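Long-range contact in Crov588 (Cafeteriavirus, PDB 6NYR), which is of unknown function but builds a nearly closed ring of leucine-rich FNIP repeats, a form suggestive of a protein-binding scaffold: residues I353-T364 with Q374-S384. Residues are numbered along the deposited sequence; the frame is centred on the assembly and turned at random.
Sequences IITENVLPNSLT and QIITENVLPNS
Ser-384 holds OG in the position between its backbone N and carbonyl carbon (chi1 46°), and this turns the hydroxyl onto the type I beta turn from Pro-360 to Leu-363. Two carbonyl oxygens of that turn lie within hydrogen-bonding reach of OG, Asn-361 O at 2.7 Å and Leu-363 O at 2.7 Å; the single proton can serve one or the other. Ser-362 repeats the pattern one coil back, where its OG has Asn-339 O and Leu-341 O as partners, while Asn-383 O accepts from Ser-406 OG one coil on. Beside the hydroxyl, Pro-382 packs against the same turn: its CG sits 3.4 Å from Pro-360 O and 3.9 Å from Leu-363 CB, and its CD packs on CB of Leu-359. The amide of Asn-361 slides past this ring in the opposite sense, its OD1 coming near Pro-382 CB. Leu-359 and Leu-381 run side by side and point the same way, Leu-359 CD1 to Leu-381 CD2 at 4.1 Å, and both reach Leu-366 of strand 365-367 in the core. Farther along, Val-380 places CG1 anti to its backbone N (chi1 170°), where the methyl meets Ile-354 CG2 at 3.7 Å, the two side chains crossing at about a right angle. Gln-374, bent at chi2, brings its OE1 3.4 Å from Ile-353 CG1, and its NE2 is hydrogen-bonded to Asn-351 OD1. With no strand pairing between the segments, serine-to-carbonyl contacts and packed leucine, valine and proline side chains join equivalent loops of successive coils, between the short strands, as expected of a leucine-rich-repeat solenoid, here curved into a ring with its short parallel strands on the inner face.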
loop_
_atom_site.group_PDB
_atom_site.type_symbol
_atom_site.label_atom_id
_atom_site.label_comp_id
_atom_site.label_asym_id
_atom_site.label_seq_id
_atom_site.Cartn_x
_atom_site.Cartn_y
_atom_site.Cartn_z
ATOM N N ILE A 353 -17.326 -15.789 26.546
ATOM C CA ILE A 353 -16.515 -16.954 26.866
ATOM C C ILE A 353 -16.598 -17.942 25.704
ATOM O O ILE A 353 -17.638 -18.081 25.048
ATOM C CB ILE A 353 -16.990 -17.612 28.172
ATOM C CG1 ILE A 353 -16.887 -16.635 29.348
ATOM C CG2 ILE A 353 -16.172 -18.870 28.462
ATOM C CD1 ILE A 353 -17.646 -17.080 30.590
ATOM N N ILE A 354 -15.489 -18.633 25.449
ATOM C CA ILE A 354 -15.415 -19.656 24.411
ATOM C C ILE A 354 -14.982 -20.961 25.068
ATOM O O ILE A 354 -13.899 -21.037 25.661
ATOM C CB ILE A 354 -14.449 -19.263 23.284
ATOM C CG1 ILE A 354 -15.035 -18.118 22.459
ATOM C CG2 ILE A 354 -14.177 -20.459 22.387
ATOM C CD1 ILE A 354 -14.036 -17.414 21.564
ATOM N N THR A 355 -15.824 -21.981 24.960
ATOM C CA THR A 355 -15.643 -23.217 25.695
ATOM C C THR A 355 -14.974 -24.277 24.816
ATOM O O THR A 355 -14.386 -23.963 23.775
ATOM C CB THR A 355 -17.001 -23.667 26.241
ATOM O OG1 THR A 355 -17.928 -23.799 25.160
ATOM C CG2 THR A 355 -17.535 -22.645 27.233
ATOM N N GLU A 356 -15.074 -25.540 25.226
ATOM C CA GLU A 356 -14.142 -26.566 24.785
ATOM C C GLU A 356 -14.135 -26.813 23.286
ATOM O O GLU A 356 -13.132 -26.543 22.618
ATOM C CB GLU A 356 -14.440 -27.893 25.505
ATOM C CG GLU A 356 -14.390 -27.826 27.021
ATOM C CD GLU A 356 -13.218 -28.590 27.607
ATOM O OE1 GLU A 356 -12.943 -29.721 27.144
ATOM O OE2 GLU A 356 -12.566 -28.061 28.530
ATOM N N ASN A 357 -15.232 -27.337 22.753
ATOM C CA ASN A 357 -15.251 -27.764 21.362
ATOM C C ASN A 357 -16.084 -26.819 20.512
ATOM O O ASN A 357 -16.927 -27.257 19.723
ATOM C CB ASN A 357 -15.775 -29.195 21.275
ATOM C CG ASN A 357 -14.900 -30.180 22.034
ATOM O OD1 ASN A 357 -15.250 -30.628 23.125
ATOM N ND2 ASN A 357 -13.745 -30.506 21.464
ATOM N N VAL A 358 -15.843 -25.522 20.669
ATOM C CA VAL A 358 -16.491 -24.512 19.839
ATOM C C VAL A 358 -15.647 -24.185 18.615
ATOM O O VAL A 358 -16.148 -24.164 17.488
ATOM C CB VAL A 358 -16.769 -23.249 20.682
ATOM C CG1 VAL A 358 -17.341 -22.145 19.806
ATOM C CG2 VAL A 358 -17.697 -23.572 21.837
ATOM N N LEU A 359 -14.365 -23.918 18.823
ATOM C CA LEU A 359 -13.464 -23.590 17.728
ATOM C C LEU A 359 -13.131 -24.862 16.959
ATOM O O LEU A 359 -12.655 -25.830 17.561
ATOM C CB LEU A 359 -12.204 -22.930 18.268
ATOM C CG LEU A 359 -12.428 -21.564 18.929
ATOM C CD1 LEU A 359 -11.140 -21.049 19.578
ATOM C CD2 LEU A 359 -12.975 -20.542 17.936
ATOM N N PRO A 360 -13.358 -24.903 15.647
ATOM C CA PRO A 360 -13.159 -26.156 14.910
ATOM C C PRO A 360 -11.686 -26.518 14.804
ATOM O O PRO A 360 -10.794 -25.672 14.904
ATOM C CB PRO A 360 -13.761 -25.860 13.532
ATOM C CG PRO A 360 -13.550 -24.380 13.363
ATOM C CD PRO A 360 -13.695 -23.777 14.753
ATOM N N ASN A 361 -11.440 -27.812 14.594
ATOM C CA ASN A 361 -10.076 -28.321 14.545
ATOM C C ASN A 361 -9.381 -28.019 13.225
ATOM O O ASN A 361 -8.240 -28.453 13.033
ATOM C CB ASN A 361 -10.062 -29.831 14.805
ATOM C CG ASN A 361 -10.019 -30.166 16.283
ATOM O OD1 ASN A 361 -9.256 -29.569 17.046
ATOM N ND2 ASN A 361 -10.836 -31.131 16.695
ATOM N N SER A 362 -10.029 -27.288 12.324
ATOM C CA SER A 362 -9.389 -26.827 11.102
ATOM C C SER A 362 -8.860 -25.405 11.224
ATOM O O SER A 362 -8.164 -24.940 10.314
ATOM C CB SER A 362 -10.372 -26.905 9.926
ATOM O OG SER A 362 -11.602 -26.263 10.235
ATOM N N LEU A 363 -9.149 -24.716 12.329
ATOM C CA LEU A 363 -8.823 -23.299 12.448
ATOM C C LEU A 363 -7.314 -23.099 12.489
ATOM O O LEU A 363 -6.626 -23.656 13.352
ATOM C CB LEU A 363 -9.472 -22.718 13.702
ATOM C CG LEU A 363 -9.730 -21.209 13.684
ATOM C CD1 LEU A 363 -10.862 -20.882 12.709
ATOM C CD2 LEU A 363 -10.038 -20.694 15.082
ATOM N N THR A 364 -6.807 -22.276 11.574
ATOM C CA THR A 364 -5.399 -21.902 11.550
ATOM C C THR A 364 -5.149 -20.462 11.963
ATOM O O THR A 364 -4.064 -20.157 12.459
ATOM C CB THR A 364 -4.812 -22.118 10.145
ATOM O OG1 THR A 364 -5.497 -21.292 9.193
ATOM C CG2 THR A 364 -4.936 -23.582 9.731
ATOM N N GLN A 374 -11.759 -12.633 27.960
ATOM C CA GLN A 374 -12.216 -13.758 28.758
ATOM C C GLN A 374 -11.060 -14.727 28.961
ATOM O O GLN A 374 -10.123 -14.774 28.156
ATOM C CB GLN A 374 -13.380 -14.495 28.097
ATOM C CG GLN A 374 -14.553 -13.608 27.764
ATOM C CD GLN A 374 -15.221 -13.033 28.998
ATOM O OE1 GLN A 374 -15.299 -13.681 30.041
ATOM N NE2 GLN A 374 -15.693 -11.801 28.888
ATOM N N ILE A 375 -11.114 -15.490 30.052
ATOM C CA ILE A 375 -10.098 -16.504 30.274
ATOM C C ILE A 375 -10.216 -17.555 29.176
ATOM O O ILE A 375 -11.323 -17.894 28.732
ATOM C CB ILE A 375 -10.227 -17.146 31.668
ATOM C CG1 ILE A 375 -11.457 -18.046 31.758
ATOM C CG2 ILE A 375 -10.275 -16.079 32.754
ATOM C CD1 ILE A 375 -11.673 -18.657 33.147
ATOM N N ILE A 376 -9.079 -18.085 28.740
ATOM C CA ILE A 376 -9.029 -19.194 27.796
ATOM C C ILE A 376 -8.362 -20.351 28.520
ATOM O O ILE A 376 -7.206 -20.239 28.947
ATOM C CB ILE A 376 -8.277 -18.845 26.503
ATOM C CG1 ILE A 376 -8.988 -17.718 25.756
ATOM C CG2 ILE A 376 -8.163 -20.076 25.616
ATOM C CD1 ILE A 376 -8.289 -17.291 24.480
ATOM N N THR A 377 -9.092 -21.449 28.671
ATOM C CA THR A 377 -8.633 -22.601 29.421
ATOM C C THR A 377 -8.048 -23.647 28.475
ATOM O O THR A 377 -7.799 -23.382 27.296
ATOM C CB THR A 377 -9.800 -23.174 30.224
ATOM O OG1 THR A 377 -10.792 -23.692 29.325
ATOM C CG2 THR A 377 -10.448 -22.085 31.076
ATOM N N GLU A 378 -7.805 -24.846 29.001
ATOM C CA GLU A 378 -7.255 -25.927 28.197
ATOM C C GLU A 378 -8.302 -26.458 27.221
ATOM O O GLU A 378 -9.509 -26.427 27.483
ATOM C CB GLU A 378 -6.776 -27.074 29.084
ATOM C CG GLU A 378 -5.744 -26.698 30.124
ATOM C CD GLU A 378 -5.282 -27.901 30.928
ATOM O OE1 GLU A 378 -5.414 -29.040 30.426
ATOM O OE2 GLU A 378 -4.794 -27.712 32.061
ATOM N N ASN A 379 -7.821 -26.936 26.073
ATOM C CA ASN A 379 -8.644 -27.590 25.062
ATOM C C ASN A 379 -9.661 -26.650 24.434
ATOM O O ASN A 379 -10.673 -27.104 23.885
ATOM C CB ASN A 379 -9.358 -28.810 25.655
ATOM C CG ASN A 379 -8.392 -29.895 26.096
ATOM O OD1 ASN A 379 -8.074 -30.021 27.281
ATOM N ND2 ASN A 379 -7.907 -30.676 25.139
ATOM N N VAL A 380 -9.410 -25.345 24.498
ATOM C CA VAL A 380 -10.275 -24.362 23.858
ATOM C C VAL A 380 -9.685 -24.007 22.499
ATOM O O VAL A 380 -10.352 -24.141 21.466
ATOM C CB VAL A 380 -10.448 -23.106 24.734
ATOM C CG1 VAL A 380 -11.141 -22.008 23.941
ATOM C CG2 VAL A 380 -11.216 -23.450 26.002
ATOM N N LEU A 381 -8.442 -23.537 22.493
ATOM C CA LEU A 381 -7.756 -23.247 21.239
ATOM C C LEU A 381 -7.430 -24.565 20.544
ATOM O O LEU A 381 -6.862 -25.469 21.172
ATOM C CB LEU A 381 -6.494 -22.428 21.500
ATOM C CG LEU A 381 -6.721 -21.063 22.156
ATOM C CD1 LEU A 381 -5.422 -20.400 22.557
ATOM C CD2 LEU A 381 -7.495 -20.161 21.195
ATOM N N PRO A 382 -7.762 -24.712 19.266
ATOM C CA PRO A 382 -7.573 -25.998 18.592
ATOM C C PRO A 382 -6.112 -26.239 18.249
ATOM O O PRO A 382 -5.283 -25.326 18.232
ATOM C CB PRO A 382 -8.430 -25.879 17.329
ATOM C CG PRO A 382 -8.535 -24.402 17.069
ATOM C CD PRO A 382 -8.176 -23.645 18.335
ATOM N N ASN A 383 -5.803 -27.507 17.993
ATOM C CA ASN A 383 -4.426 -27.926 17.756
ATOM C C ASN A 383 -3.949 -27.663 16.335
ATOM O O ASN A 383 -2.808 -28.011 16.012
ATOM C CB ASN A 383 -4.280 -29.413 18.084
ATOM C CG ASN A 383 -4.117 -29.662 19.563
ATOM O OD1 ASN A 383 -4.941 -30.330 20.190
ATOM N ND2 ASN A 383 -3.047 -29.127 20.135
ATOM N N SER A 384 -4.780 -27.063 15.488
ATOM C CA SER A 384 -4.373 -26.631 14.161
ATOM C C SER A 384 -3.946 -25.170 14.107
ATOM O O SER A 384 -3.447 -24.724 13.070
ATOM C CB SER A 384 -5.528 -26.844 13.176
ATOM O OG SER A 384 -6.745 -26.366 13.733
HETATM O O HOH W 1 -12.504 -18.021 26.629
#